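PDB 2NYI: unknown protein from Galdieria sulphuraria, which is of unknown function but carries tandem ACT domains, a fold that in many relatives binds small ligands such as amino acids. Local coordinates for residues S5-V10 and I48-L53; V16-D21 and S67-F72; W24-I29 and K59-A64; L96-P101 and F139-R144; N120-E125 and R144-F149. All coordinates share one frame; numbering follows the deposited sequence.

Interaction 1: residues S5-V10 and I48-L53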
# COMPACT_ATOMS: atom_id res chain seq x y z
N SER A 5 21.19 -3.47 3.21
CA SER A 5 19.75 -3.22 3.05
C SER A 5 18.94 -4.50 2.83
O SER A 5 19.36 -5.40 2.09
CB SER A 5 19.50 -2.25 1.89
OG SER A 5 18.10 -2.07 1.68
N PHE A 6 17.78 -4.59 3.48
CA PHE A 6 16.93 -5.77 3.40
C PHE A 6 15.51 -5.31 3.04
O PHE A 6 15.11 -4.20 3.39
CB PHE A 6 16.91 -6.52 4.74
CG PHE A 6 18.26 -7.02 5.16
CD1 PHE A 6 18.70 -8.27 4.76
CD2 PHE A 6 19.12 -6.20 5.91
CE1 PHE A 6 19.99 -8.72 5.14
CE2 PHE A 6 20.40 -6.65 6.28
CZ PHE A 6 20.82 -7.91 5.90
N VAL A 7 14.78 -6.16 2.33
CA VAL A 7 13.37 -5.90 2.00
C VAL A 7 12.54 -6.86 2.82
O VAL A 7 12.76 -8.08 2.81
CB VAL A 7 13.06 -6.10 0.49
CG1 VAL A 7 11.70 -5.50 0.16
CG2 VAL A 7 14.16 -5.45 -0.36
N VAL A 8 11.61 -6.28 3.57
CA VAL A 8 10.75 -7.01 4.48
C VAL A 8 9.29 -6.81 4.05
O VAL A 8 8.88 -5.68 3.77
CB VAL A 8 10.93 -6.46 5.94
CG1 VAL A 8 9.94 -7.10 6.91
CG2 VAL A 8 12.36 -6.67 6.41
N SER A 9 8.55 -7.91 3.96
CA SER A 9 7.10 -7.88 3.70
C SER A 9 6.37 -8.45 4.90
O SER A 9 6.79 -9.48 5.45
CB SER A 9 6.76 -8.72 2.46
OG SER A 9 7.12 -8.04 1.27
N VAL A 10 5.28 -7.80 5.30
CA VAL A 10 4.47 -8.23 6.44
C VAL A 10 3.02 -8.22 5.97
O VAL A 10 2.56 -7.22 5.38
CB VAL A 10 4.63 -7.25 7.64
CG1 VAL A 10 3.71 -7.64 8.84
CG2 VAL A 10 6.09 -7.12 8.07
N ILE A 48 5.47 -3.15 3.19
CA ILE A 48 6.80 -3.47 2.67
C ILE A 48 7.74 -2.39 3.22
O ILE A 48 7.40 -1.20 3.24
CB ILE A 48 6.84 -3.49 1.15
CG1 ILE A 48 5.78 -4.47 0.61
CG2 ILE A 48 8.26 -3.95 0.66
CD1 ILE A 48 5.54 -4.35 -0.89
N VAL A 49 8.89 -2.84 3.73
CA VAL A 49 9.85 -1.94 4.36
C VAL A 49 11.27 -2.27 3.86
O VAL A 49 11.63 -3.44 3.75
CB VAL A 49 9.81 -2.11 5.90
CG1 VAL A 49 10.70 -1.07 6.58
CG2 VAL A 49 8.35 -2.01 6.44
N LEU A 50 12.03 -1.21 3.56
CA LEU A 50 13.48 -1.32 3.33
C LEU A 50 14.14 -1.02 4.68
O LEU A 50 13.93 0.05 5.28
CB LEU A 50 13.99 -0.37 2.23
CG LEU A 50 13.47 -0.71 0.81
CD1 LEU A 50 13.77 0.38 -0.20
CD2 LEU A 50 14.09 -2.02 0.35
N VAL A 51 14.91 -1.99 5.14
CA VAL A 51 15.47 -1.98 6.49
C VAL A 51 16.99 -2.05 6.37
O VAL A 51 17.50 -2.90 5.63
CB VAL A 51 14.97 -3.19 7.32
CG1 VAL A 51 15.72 -3.30 8.67
CG2 VAL A 51 13.48 -3.10 7.56
N SER A 52 17.69 -1.14 7.05
CA SER A 52 19.16 -1.15 7.09
C SER A 52 19.63 -1.76 8.40
O SER A 52 19.07 -1.48 9.46
CB SER A 52 19.73 0.27 6.95
OG SER A 52 19.46 0.77 5.65
N LEU A 53 20.65 -2.62 8.30
CA LEU A 53 21.22 -3.26 9.47
C LEU A 53 22.71 -3.47 9.24
O LEU A 53 23.14 -3.81 8.14
CB LEU A 53 20.52 -4.61 9.74
CG LEU A 53 20.95 -5.41 10.98
CD1 LEU A 53 20.58 -4.70 12.30
CD2 LEU A 53 20.35 -6.82 10.96

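Interaction 2: residues V16-D21 and S67-F72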
# COMPACT_ATOMS: atom_id res chain seq x y z
N VAL A 16 -4.95 -2.47 15.79
CA VAL A 16 -4.18 -1.33 16.26
C VAL A 16 -2.81 -1.83 16.72
O VAL A 16 -2.71 -2.92 17.32
CB VAL A 16 -4.93 -0.57 17.39
CG1 VAL A 16 -4.01 0.43 18.08
CG2 VAL A 16 -6.16 0.15 16.82
N GLY A 17 -1.77 -1.08 16.40
CA GLY A 17 -0.45 -1.34 16.97
C GLY A 17 0.50 -2.18 16.16
O GLY A 17 1.57 -2.53 16.64
N ILE A 18 0.11 -2.57 14.95
CA ILE A 18 1.01 -3.40 14.11
C ILE A 18 2.29 -2.64 13.74
O ILE A 18 3.41 -3.12 13.99
CB ILE A 18 0.32 -3.93 12.82
CG1 ILE A 18 -0.87 -4.79 13.18
CG2 ILE A 18 1.35 -4.77 11.93
CD1 ILE A 18 -1.80 -5.07 11.98
N VAL A 19 2.12 -1.44 13.17
CA VAL A 19 3.27 -0.64 12.79
C VAL A 19 4.11 -0.36 14.04
O VAL A 19 5.35 -0.38 13.98
CB VAL A 19 2.91 0.67 12.08
CG1 VAL A 19 4.21 1.39 11.67
CG2 VAL A 19 2.03 0.40 10.80
N HIS A 20 3.45 -0.07 15.16
CA HIS A 20 4.23 0.16 16.38
C HIS A 20 5.07 -1.06 16.80
O HIS A 20 6.26 -0.92 17.12
CB HIS A 20 3.39 0.67 17.54
CG HIS A 20 4.20 0.87 18.78
ND1 HIS A 20 4.06 0.08 19.89
CD2 HIS A 20 5.25 1.69 19.03
CE1 HIS A 20 4.95 0.45 20.81
NE2 HIS A 20 5.68 1.42 20.31
N ASP A 21 4.44 -2.23 16.81
CA ASP A 21 5.12 -3.47 17.23
C ASP A 21 6.31 -3.75 16.33
O ASP A 21 7.39 -4.11 16.80
CB ASP A 21 4.15 -4.65 17.26
CG ASP A 21 3.14 -4.56 18.40
OD1 ASP A 21 3.32 -3.74 19.32
OD2 ASP A 21 2.15 -5.31 18.36
N SER A 67 8.78 -12.60 16.55
CA SER A 67 8.50 -12.49 18.00
C SER A 67 7.49 -11.37 18.29
O SER A 67 6.58 -11.56 19.10
CB SER A 67 9.79 -12.27 18.81
OG SER A 67 9.51 -12.04 20.19
N ALA A 68 7.67 -10.22 17.63
CA ALA A 68 6.85 -9.03 17.85
C ALA A 68 5.45 -9.15 17.22
O ALA A 68 4.50 -8.54 17.71
CB ALA A 68 7.55 -7.79 17.29
N LEU A 69 5.36 -9.94 16.15
CA LEU A 69 4.14 -10.04 15.31
C LEU A 69 3.77 -11.50 15.09
O LEU A 69 3.74 -11.99 13.96
CB LEU A 69 4.36 -9.34 13.96
CG LEU A 69 4.64 -7.83 13.99
CD1 LEU A 69 4.98 -7.31 12.59
CD2 LEU A 69 3.48 -7.06 14.60
N PRO A 70 3.46 -12.22 16.18
CA PRO A 70 3.15 -13.64 16.01
C PRO A 70 1.89 -13.81 15.15
O PRO A 70 0.99 -12.98 15.20
CB PRO A 70 2.93 -14.14 17.46
CG PRO A 70 2.69 -12.93 18.27
CD PRO A 70 3.39 -11.79 17.60
N GLY A 71 1.86 -14.84 14.31
CA GLY A 71 0.71 -15.01 13.41
C GLY A 71 0.82 -14.32 12.06
O GLY A 71 0.18 -14.76 11.09
N PHE A 72 1.62 -13.24 11.97
CA PHE A 72 1.80 -12.49 10.72
C PHE A 72 2.67 -13.25 9.75
O PHE A 72 3.54 -14.03 10.15
CB PHE A 72 2.35 -11.08 10.99
CG PHE A 72 1.31 -10.13 11.49
CD1 PHE A 72 0.72 -9.22 10.62
CD2 PHE A 72 0.88 -10.18 12.81
CE1 PHE A 72 -0.27 -8.35 11.07
CE2 PHE A 72 -0.11 -9.30 13.28
CZ PHE A 72 -0.70 -8.40 12.40

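Interaction 3: residues W24-I29 and K59-A64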
# COMPACT_ATOMS: atom_id res chain seq x y z
N TRP A 24 9.03 -1.02 17.03
CA TRP A 24 9.66 -1.32 18.30
C TRP A 24 10.69 -2.45 18.13
O TRP A 24 11.82 -2.36 18.63
CB TRP A 24 8.61 -1.69 19.36
CG TRP A 24 9.24 -1.89 20.68
CD1 TRP A 24 9.41 -0.94 21.65
CD2 TRP A 24 9.85 -3.09 21.17
NE1 TRP A 24 10.08 -1.50 22.73
CE2 TRP A 24 10.34 -2.82 22.46
CE3 TRP A 24 10.00 -4.39 20.65
CZ2 TRP A 24 11.00 -3.78 23.24
CZ3 TRP A 24 10.66 -5.35 21.43
CH2 TRP A 24 11.14 -5.04 22.71
N ALA A 25 10.31 -3.49 17.40
CA ALA A 25 11.17 -4.66 17.22
C ALA A 25 12.47 -4.31 16.51
O ALA A 25 13.54 -4.76 16.91
CB ALA A 25 10.43 -5.77 16.45
N LEU A 26 12.38 -3.51 15.45
CA LEU A 26 13.55 -3.06 14.69
C LEU A 26 14.44 -2.14 15.53
O LEU A 26 15.66 -2.26 15.49
CB LEU A 26 13.12 -2.31 13.43
CG LEU A 26 12.40 -3.11 12.35
CD1 LEU A 26 12.37 -2.30 11.03
CD2 LEU A 26 13.06 -4.45 12.14
N LYS A 27 13.82 -1.24 16.28
CA LYS A 27 14.58 -0.31 17.15
C LYS A 27 15.43 -1.09 18.14
O LYS A 27 16.60 -0.75 18.39
CB LYS A 27 13.65 0.67 17.88
CG LYS A 27 14.42 1.72 18.69
CD LYS A 27 13.52 2.61 19.54
CE LYS A 27 14.39 3.61 20.31
NZ LYS A 27 13.64 4.76 20.87
N ASN A 28 14.82 -2.13 18.70
CA ASN A 28 15.40 -3.02 19.70
C ASN A 28 16.68 -3.71 19.20
O ASN A 28 17.60 -3.95 19.98
CB ASN A 28 14.35 -4.06 20.13
CG ASN A 28 14.79 -4.92 21.31
OD1 ASN A 28 15.20 -4.41 22.35
ND2 ASN A 28 14.67 -6.25 21.15
N ILE A 29 16.72 -3.99 17.90
CA ILE A 29 17.87 -4.69 17.28
C ILE A 29 18.77 -3.71 16.50
O ILE A 29 19.64 -4.14 15.74
CB ILE A 29 17.47 -5.89 16.37
CG1 ILE A 29 16.56 -5.44 15.20
CG2 ILE A 29 16.84 -7.02 17.20
CD1 ILE A 29 16.34 -6.52 14.11
N LYS A 59 18.52 -12.74 9.23
CA LYS A 59 17.98 -13.67 10.22
C LYS A 59 17.54 -12.95 11.49
O LYS A 59 16.50 -13.32 12.07
CB LYS A 59 18.99 -14.78 10.57
CG LYS A 59 19.08 -15.93 9.56
CD LYS A 59 20.29 -16.87 9.84
CE LYS A 59 20.16 -18.22 9.13
NZ LYS A 59 19.55 -18.11 7.78
N LEU A 60 18.30 -11.95 11.94
CA LEU A 60 17.96 -11.20 13.15
C LEU A 60 16.65 -10.42 12.95
O LEU A 60 15.79 -10.40 13.84
CB LEU A 60 19.08 -10.23 13.56
CG LEU A 60 18.90 -9.39 14.84
CD1 LEU A 60 18.64 -10.29 16.06
CD2 LEU A 60 20.10 -8.46 15.09
N ILE A 61 16.52 -9.80 11.79
CA ILE A 61 15.31 -9.03 11.46
C ILE A 61 14.10 -9.97 11.47
O ILE A 61 13.09 -9.70 12.15
CB ILE A 61 15.44 -8.32 10.09
CG1 ILE A 61 16.56 -7.27 10.13
CG2 ILE A 61 14.08 -7.67 9.67
CD1 ILE A 61 17.10 -6.90 8.75
N GLN A 62 14.23 -11.09 10.77
CA GLN A 62 13.12 -12.03 10.64
C GLN A 62 12.69 -12.58 12.00
O GLN A 62 11.48 -12.62 12.31
CB GLN A 62 13.51 -13.19 9.71
CG GLN A 62 12.42 -14.26 9.54
CD GLN A 62 11.27 -13.79 8.67
OE1 GLN A 62 11.43 -12.91 7.82
NE2 GLN A 62 10.10 -14.41 8.88
N SER A 63 13.66 -12.99 12.81
CA SER A 63 13.37 -13.48 14.14
C SER A 63 12.72 -12.45 15.03
O SER A 63 11.75 -12.77 15.72
CB SER A 63 14.65 -14.04 14.78
OG SER A 63 14.94 -15.27 14.16
N ALA A 64 13.27 -11.23 15.04
CA ALA A 64 12.76 -10.14 15.88
C ALA A 64 11.30 -9.83 15.55
O ALA A 64 10.46 -9.62 16.44
CB ALA A 64 13.61 -8.88 15.71

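Interaction 4: residues L96-P101 and F139-R144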
# COMPACT_ATOMS: atom_id res chain seq x y z
N LEU A 96 -1.89 8.07 -13.42
CA LEU A 96 -3.01 7.56 -14.20
C LEU A 96 -4.27 7.67 -13.36
O LEU A 96 -4.28 7.28 -12.17
CB LEU A 96 -2.72 6.10 -14.61
CG LEU A 96 -3.85 5.25 -15.21
CD1 LEU A 96 -4.19 5.71 -16.62
CD2 LEU A 96 -3.41 3.81 -15.26
N TYR A 97 -5.33 8.21 -13.95
CA TYR A 97 -6.60 8.35 -13.24
C TYR A 97 -7.72 7.84 -14.13
O TYR A 97 -7.72 8.12 -15.34
CB TYR A 97 -6.88 9.81 -12.87
CG TYR A 97 -5.75 10.51 -12.15
CD1 TYR A 97 -5.57 10.37 -10.77
CD2 TYR A 97 -4.85 11.32 -12.86
CE1 TYR A 97 -4.52 11.02 -10.11
CE2 TYR A 97 -3.81 11.97 -12.21
CZ TYR A 97 -3.65 11.82 -10.84
OH TYR A 97 -2.61 12.47 -10.21
N VAL A 98 -8.62 7.06 -13.56
CA VAL A 98 -9.76 6.50 -14.30
C VAL A 98 -11.01 6.77 -13.48
O VAL A 98 -11.02 6.55 -12.26
CB VAL A 98 -9.61 4.96 -14.50
CG1 VAL A 98 -10.79 4.39 -15.31
CG2 VAL A 98 -8.25 4.59 -15.13
N GLU A 99 -12.07 7.26 -14.12
CA GLU A 99 -13.34 7.43 -13.42
C GLU A 99 -14.50 7.20 -14.38
O GLU A 99 -14.48 7.69 -15.51
CB GLU A 99 -13.42 8.83 -12.80
CG GLU A 99 -14.69 9.10 -12.00
CD GLU A 99 -14.66 10.44 -11.29
OE1 GLU A 99 -15.65 11.18 -11.40
OE2 GLU A 99 -13.65 10.74 -10.61
N GLY A 100 -15.50 6.45 -13.92
CA GLY A 100 -16.75 6.28 -14.66
C GLY A 100 -17.65 5.25 -14.00
O GLY A 100 -17.39 4.86 -12.87
N PRO A 101 -18.69 4.78 -14.72
CA PRO A 101 -19.56 3.74 -14.15
C PRO A 101 -18.71 2.50 -13.86
O PRO A 101 -17.83 2.17 -14.65
CB PRO A 101 -20.53 3.42 -15.29
CG PRO A 101 -20.47 4.59 -16.21
CD PRO A 101 -19.09 5.15 -16.08
N PHE A 139 -16.83 4.15 -10.18
CA PHE A 139 -15.54 3.51 -10.06
C PHE A 139 -14.49 4.60 -10.18
O PHE A 139 -14.58 5.44 -11.08
CB PHE A 139 -15.36 2.46 -11.16
CG PHE A 139 -13.93 1.97 -11.31
CD1 PHE A 139 -13.44 0.95 -10.48
CD2 PHE A 139 -13.09 2.53 -12.27
CE1 PHE A 139 -12.10 0.49 -10.61
CE2 PHE A 139 -11.78 2.08 -12.43
CZ PHE A 139 -11.28 1.05 -11.59
N ARG A 140 -13.51 4.60 -9.28
CA ARG A 140 -12.37 5.51 -9.39
C ARG A 140 -11.08 4.73 -9.24
O ARG A 140 -10.99 3.85 -8.39
CB ARG A 140 -12.42 6.58 -8.30
CG ARG A 140 -13.49 7.66 -8.52
CD ARG A 140 -13.04 8.95 -7.84
NE ARG A 140 -14.17 9.79 -7.44
CZ ARG A 140 -14.48 10.08 -6.18
NH1 ARG A 140 -13.76 9.60 -5.17
NH2 ARG A 140 -15.53 10.85 -5.93
N MSE A 141 -10.10 5.05 -10.08
CA MSE A 141 -8.78 4.43 -9.97
C MSE A 141 -7.71 5.50 -10.02
O MSE A 141 -7.76 6.40 -10.84
CB MSE A 141 -8.56 3.41 -11.08
CG MSE A 141 -7.15 2.92 -11.16
SE MSE A 141 -6.99 1.56 -12.53
CE MSE A 141 -5.41 1.92 -12.95
N GLY A 142 -6.75 5.41 -9.12
CA GLY A 142 -5.61 6.32 -9.16
C GLY A 142 -4.35 5.48 -9.09
O GLY A 142 -4.24 4.58 -8.25
N SER A 143 -3.39 5.78 -9.95
CA SER A 143 -2.25 4.89 -10.06
C SER A 143 -1.00 5.70 -10.47
O SER A 143 -1.11 6.76 -11.11
CB SER A 143 -2.56 3.83 -11.13
OG SER A 143 -1.66 2.73 -11.08
N ARG A 144 0.16 5.20 -10.07
CA ARG A 144 1.42 5.67 -10.64
C ARG A 144 2.03 4.51 -11.41
O ARG A 144 2.20 3.40 -10.88
CB ARG A 144 2.36 6.15 -9.54
CG ARG A 144 3.57 6.94 -10.01
CD ARG A 144 4.34 7.35 -8.77
NE ARG A 144 5.47 8.24 -9.01
CZ ARG A 144 5.50 9.53 -8.70
NH1 ARG A 144 4.44 10.12 -8.13
NH2 ARG A 144 6.59 10.25 -8.95

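Interaction 5: residues N120-E125 and R144-F149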
# COMPACT_ATOMS: atom_id res chain seq x y z
N ASN A 120 5.16 -0.76 -15.70
CA ASN A 120 5.09 -1.29 -14.34
C ASN A 120 4.24 -0.38 -13.47
O ASN A 120 4.28 0.83 -13.60
CB ASN A 120 6.47 -1.46 -13.71
CG ASN A 120 6.42 -2.26 -12.43
OD1 ASN A 120 6.09 -3.46 -12.44
ND2 ASN A 120 6.76 -1.63 -11.31
N ILE A 121 3.44 -0.99 -12.61
CA ILE A 121 2.59 -0.24 -11.71
C ILE A 121 3.34 -0.04 -10.39
O ILE A 121 3.78 -1.01 -9.76
CB ILE A 121 1.23 -0.95 -11.49
CG1 ILE A 121 0.51 -1.17 -12.84
CG2 ILE A 121 0.34 -0.11 -10.55
CD1 ILE A 121 -0.80 -1.96 -12.73
N VAL A 122 3.51 1.22 -10.00
CA VAL A 122 4.27 1.56 -8.80
C VAL A 122 3.34 1.76 -7.60
O VAL A 122 3.69 1.38 -6.47
CB VAL A 122 5.14 2.83 -9.03
CG1 VAL A 122 6.03 3.09 -7.81
CG2 VAL A 122 6.00 2.65 -10.28
N GLU A 123 2.18 2.36 -7.85
CA GLU A 123 1.17 2.62 -6.79
C GLU A 123 -0.18 2.39 -7.43
O GLU A 123 -0.34 2.67 -8.61
CB GLU A 123 1.22 4.09 -6.33
CG GLU A 123 2.62 4.66 -6.02
CD GLU A 123 2.61 6.17 -5.71
OE1 GLU A 123 1.52 6.77 -5.59
OE2 GLU A 123 3.71 6.75 -5.60
N LEU A 124 -1.16 1.90 -6.66
CA LEU A 124 -2.49 1.70 -7.22
C LEU A 124 -3.51 1.74 -6.10
O LEU A 124 -3.30 1.13 -5.06
CB LEU A 124 -2.59 0.36 -7.97
CG LEU A 124 -4.02 -0.06 -8.34
CD1 LEU A 124 -4.48 0.81 -9.47
CD2 LEU A 124 -4.10 -1.52 -8.73
N GLU A 125 -4.57 2.49 -6.30
CA GLU A 125 -5.78 2.31 -5.49
C GLU A 125 -7.02 2.42 -6.35
O GLU A 125 -7.08 3.23 -7.29
CB GLU A 125 -5.84 3.28 -4.29
CG GLU A 125 -5.73 4.76 -4.59
CD GLU A 125 -5.67 5.62 -3.30
OE1 GLU A 125 -6.27 5.23 -2.27
OE2 GLU A 125 -5.00 6.69 -3.33
N ARG A 144 0.16 5.20 -10.07
CA ARG A 144 1.42 5.67 -10.64
C ARG A 144 2.03 4.51 -11.41
O ARG A 144 2.20 3.40 -10.88
CB ARG A 144 2.36 6.15 -9.54
CG ARG A 144 3.57 6.94 -10.01
CD ARG A 144 4.34 7.35 -8.77
NE ARG A 144 5.47 8.24 -9.01
CZ ARG A 144 5.50 9.53 -8.70
NH1 ARG A 144 4.44 10.12 -8.13
NH2 ARG A 144 6.59 10.25 -8.95
N VAL A 145 2.35 4.77 -12.68
CA VAL A 145 2.90 3.74 -13.57
C VAL A 145 4.19 4.24 -14.20
O VAL A 145 4.44 5.45 -14.25
CB VAL A 145 1.88 3.34 -14.70
CG1 VAL A 145 0.56 2.84 -14.09
CG2 VAL A 145 1.63 4.51 -15.71
N ALA A 146 5.03 3.32 -14.66
CA ALA A 146 6.31 3.67 -15.25
C ALA A 146 6.51 2.92 -16.55
O ALA A 146 6.32 1.70 -16.62
CB ALA A 146 7.46 3.37 -14.29
N PHE A 147 6.93 3.66 -17.58
CA PHE A 147 7.27 3.07 -18.86
C PHE A 147 8.15 4.02 -19.67
O PHE A 147 8.21 5.23 -19.37
CB PHE A 147 6.01 2.67 -19.64
CG PHE A 147 5.05 3.80 -19.90
CD1 PHE A 147 5.29 4.70 -20.93
CD2 PHE A 147 3.91 3.97 -19.10
CE1 PHE A 147 4.42 5.75 -21.18
CE2 PHE A 147 3.03 5.01 -19.33
CZ PHE A 147 3.27 5.90 -20.39
N PRO A 148 8.86 3.48 -20.68
CA PRO A 148 9.68 4.35 -21.54
C PRO A 148 8.85 5.43 -22.21
O PRO A 148 7.85 5.13 -22.87
CB PRO A 148 10.24 3.39 -22.60
CG PRO A 148 10.28 2.04 -21.90
CD PRO A 148 9.01 2.06 -21.04
N PHE A 149 9.28 6.69 -22.06
CA PHE A 149 8.50 7.82 -22.55
C PHE A 149 8.12 7.76 -24.04
O PHE A 149 7.07 8.29 -24.41
CB PHE A 149 9.16 9.17 -22.21
CG PHE A 149 10.43 9.45 -22.97
CD1 PHE A 149 10.38 9.89 -24.30
CD2 PHE A 149 11.67 9.30 -22.35
CE1 PHE A 149 11.56 10.14 -25.02
CE2 PHE A 149 12.85 9.55 -23.06
CZ PHE A 149 12.80 9.97 -24.39

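Interaction 1: residues S5-V10 and I48-L53
The two central strands of the N-terminal ACT sheet, order 2-3-1-4 in a ferredoxin-like βαββαβ fold, meet here as antiparallel neighbours, their short axes crossing at 148°. Two hydrogen-bonded pairs, F6 with V51 and V8 with V49, alternate with non-hydrogen-bonded ones. F6 N donates a hydrogen bond to V51 O at 2.7 Å, and the return bond from V51 N to F6 O is straighter (168° at the hydrogen). V8 and V49 exchange two more, both of 2.8 Å, the one from V8 N running nearly along the V49 C=O axis. CA-H groups of S5, V7, I48 and L50 lean on the same carbonyls.

One face carries F6, V8, V49 and V51 under the helices 18-28 and 59-68. On it the V8 and V51 side chains cross obliquely, V8 CG2 3.9 Å from V51 CG2, and the F6 ring, its edge by V51 O, brings CE2 to L53 CB at 4.0 Å. The other face, with V7, I48 and L50, packs against the second subunit, whose D44 takes a hydrogen bond with S9 OG. There V7 lies alongside both neighbours, CG1 touching I48 CG2 at 3.8 Å and CG2 touching L50 CD2 at 3.5 Å.

Interaction 2: residues V16-D21 and S67-F72
D21 OD2 is gripped by a salt bridge from NH2 of R15, just outside the segment, while across the contact the nearest polar group, A68 O, stays 4.0 Å from OD2. The first torsion (-71°) sets the D21 carboxylate beside its own backbone N. D21 N in turn donates to G17 O at 2.9 Å, closing the first turn of helix 18-28 with G17 at the N-cap.

The other side-chain contacts are mostly apolar, apart from A68 CB, which rests on D21 O. L69, where the chain leaves helix 59-68, sends CD2 against the first turn of helix 18-28, 3.7 Å from D21 CB and 4.1 Å from I18 CG2, the I18 and L69 side chains crossing at about a right angle. A type II turn, L69 to F72, then swings the F72 ring back, and I18 CD1 meets it at the edge, 3.5 Å from F72 CZ. Beside it I18 CG1 also approaches F72 CZ, at 3.7 Å. An alanine at I18 would probably loosen the F72 edge and the tip of L69, since CG1, CG2 and CD1 all disappear.

The contact joins the start of one ACT helix to the end of the other. Its chemistry implies a greasy seam with one charge at the margin: D21, in the first helical turn and paired with R15, is likely to be kept ionised.

Interaction 3: residues W24-I29 and K59-A64
I29 and L60 reach toward each other tip to tip, and this meeting sets the contact. I29 holds CG1 in the crowded position between backbone N and carbonyl carbon (chi1 60°), which leaves CG2 beside its N and lets the two branches spread over different partners. I29 CB and CG2 face the isopropyl end of L60, with CB 3.9 Å from L60 CD2 and CG2 equally far from L60 CD1. L60 answers with CG anti to its own N (chi1 -178°), so its fork opens toward the isoleucine.

The longer branch of I29 passes L60 and lies over the helix backbone: CD1 stands 3.8 Å from I61 CA and 3.9 Å from A64 CB. A leaner residue such as an alanine at I29 would probably uncover A64 and L60, because the CD1 and CG2 contacts would go.

These are the two helices of the N-terminal ACT domain, 18-28 and 59-68, which lie side by side on one face of the four-stranded sheet. I29 N makes weak bonds back to A25 O and L26 O. Deeper in, A25 CB rests 3.9 Å from A64 O, two small residues letting the backbones come close. L26 and I61 turn toward the sheet and cross obliquely, L26 CD2 being 4.2 Å from I61 CG2. Below them V51 touches both, while F6 and V8 of strand 4-13 reach I61.

Interaction 4: residues L96-P101 and F139-R144
Strand 96-99 runs almost exactly antiparallel to 139-144, at 178°, the axes 4.7 Å apart at their closest. Six backbone bonds join the segments in three hydrogen-bonded pairs. L96 N reaches S143 O nearly straight (177° at the hydrogen), although it stands above that carbonyl's plane. The V98 and M141 pair is regular, V98 N lying on a lone pair of M141 O. At the far end F139 N lies 2.8 Å from G100 O, nearly along the C=O axis. The return bond from G100 N to F139 O stretches to 3.2 Å as the chain turns the corner.

On the face of L96, V98, F139 and M141 the side chains pack against each other. V98 lies alongside M141, a selenomethionine, with CB to CB at 3.9 Å, and V98 CG1 meets the F139 ring at its edge, 3.8 Å from CE2. The selenomethionine bends at its third torsion and brings CE to L96 CD2 at 3.6 Å. On the opposite face E99 and R140 run side by side: E99 OE2 makes a salt bridge of 3.3 Å with R140 NE, approaching the guanidinium edge near its plane, with the carboxylate turned 52° from it. R140 NH1 has a second acid, E127.

In the second ACT-like sheet this is the central pair. Helix 106-116 covers the buried face through L114, I106, V107 and V110; strand 169-174 flanks 91-99, and strand 120-130 flanks 137-148, where E123 O accepts from S143 OG.

Interaction 5: residues N120-E125 and R144-F149
A classic beta bulge breaks the pairing: V122 and E123 both sit opposite R144. R144 O therefore takes two N-H groups, a shorter bond from V122 N at 2.7 Å and a longer one from E123 N at 3.2 Å, the latter on a lone pair. V122 makes the extra step possible with a near-helical psi of -37°, between extended neighbours. R144 N donates back to E123 O at 3.0 Å, but stands above that carbonyl's plane. Before the bulge, N120 and A146 form a regular hydrogen-bonded pair, A146 N to N120 O being 2.8 Å.

The side chains of E123 and R144 extend side by side in the same direction, their flat ends only 21° apart. E123 OE2 touches the arginine's aliphatic part, 3.3 Å from R144 CD. It lies 4.1 Å from R144 NE and well out of the guanidinium plane, so the charges are merely near each other. R144 gives NE to E93 and NH1 to E95 in salt bridges instead; E123 probably adds a favourable field. On this same side V122 CG2 rests 4.3 Å from A146 CB, while on the other I121 CG1 lies 4.2 Å from V145 CG1.

The bulge lies in the hairpin of strands 120-130 and 137-148, with strand 91-99 on the far side of 137-148. Past it, E125 pairs antiparallel with a strand of the second subunit, so the sheet runs on across the interface, and R37 of strand 32-41 in the same chain touches V122 and E123.

In the fold
From the N terminus, interaction 1 pairs the first strand, 4-13, with 44-53, closing a loop that holds helix 18-28 and strand 32-41. Interactions 2 and 3 both join helix 18-28 to helix 59-68; 3 nests inside the loop closed by 2, and each crosses 1, so sheet and helices interlock, touching through F6 and I61 and through V10 and F72. The second half starts afresh: interaction 4 pairs 91-99 with 137-148, closing a loop that holds helix 106-116 and strand 120-130, its centre about 30 Å from that of 1. Interaction 5 closes the shorter hairpin of 120-130 and 137-148, crosses 4 and shares R144. Interactions 1, 2, 3 and 5 also touch the second subunit.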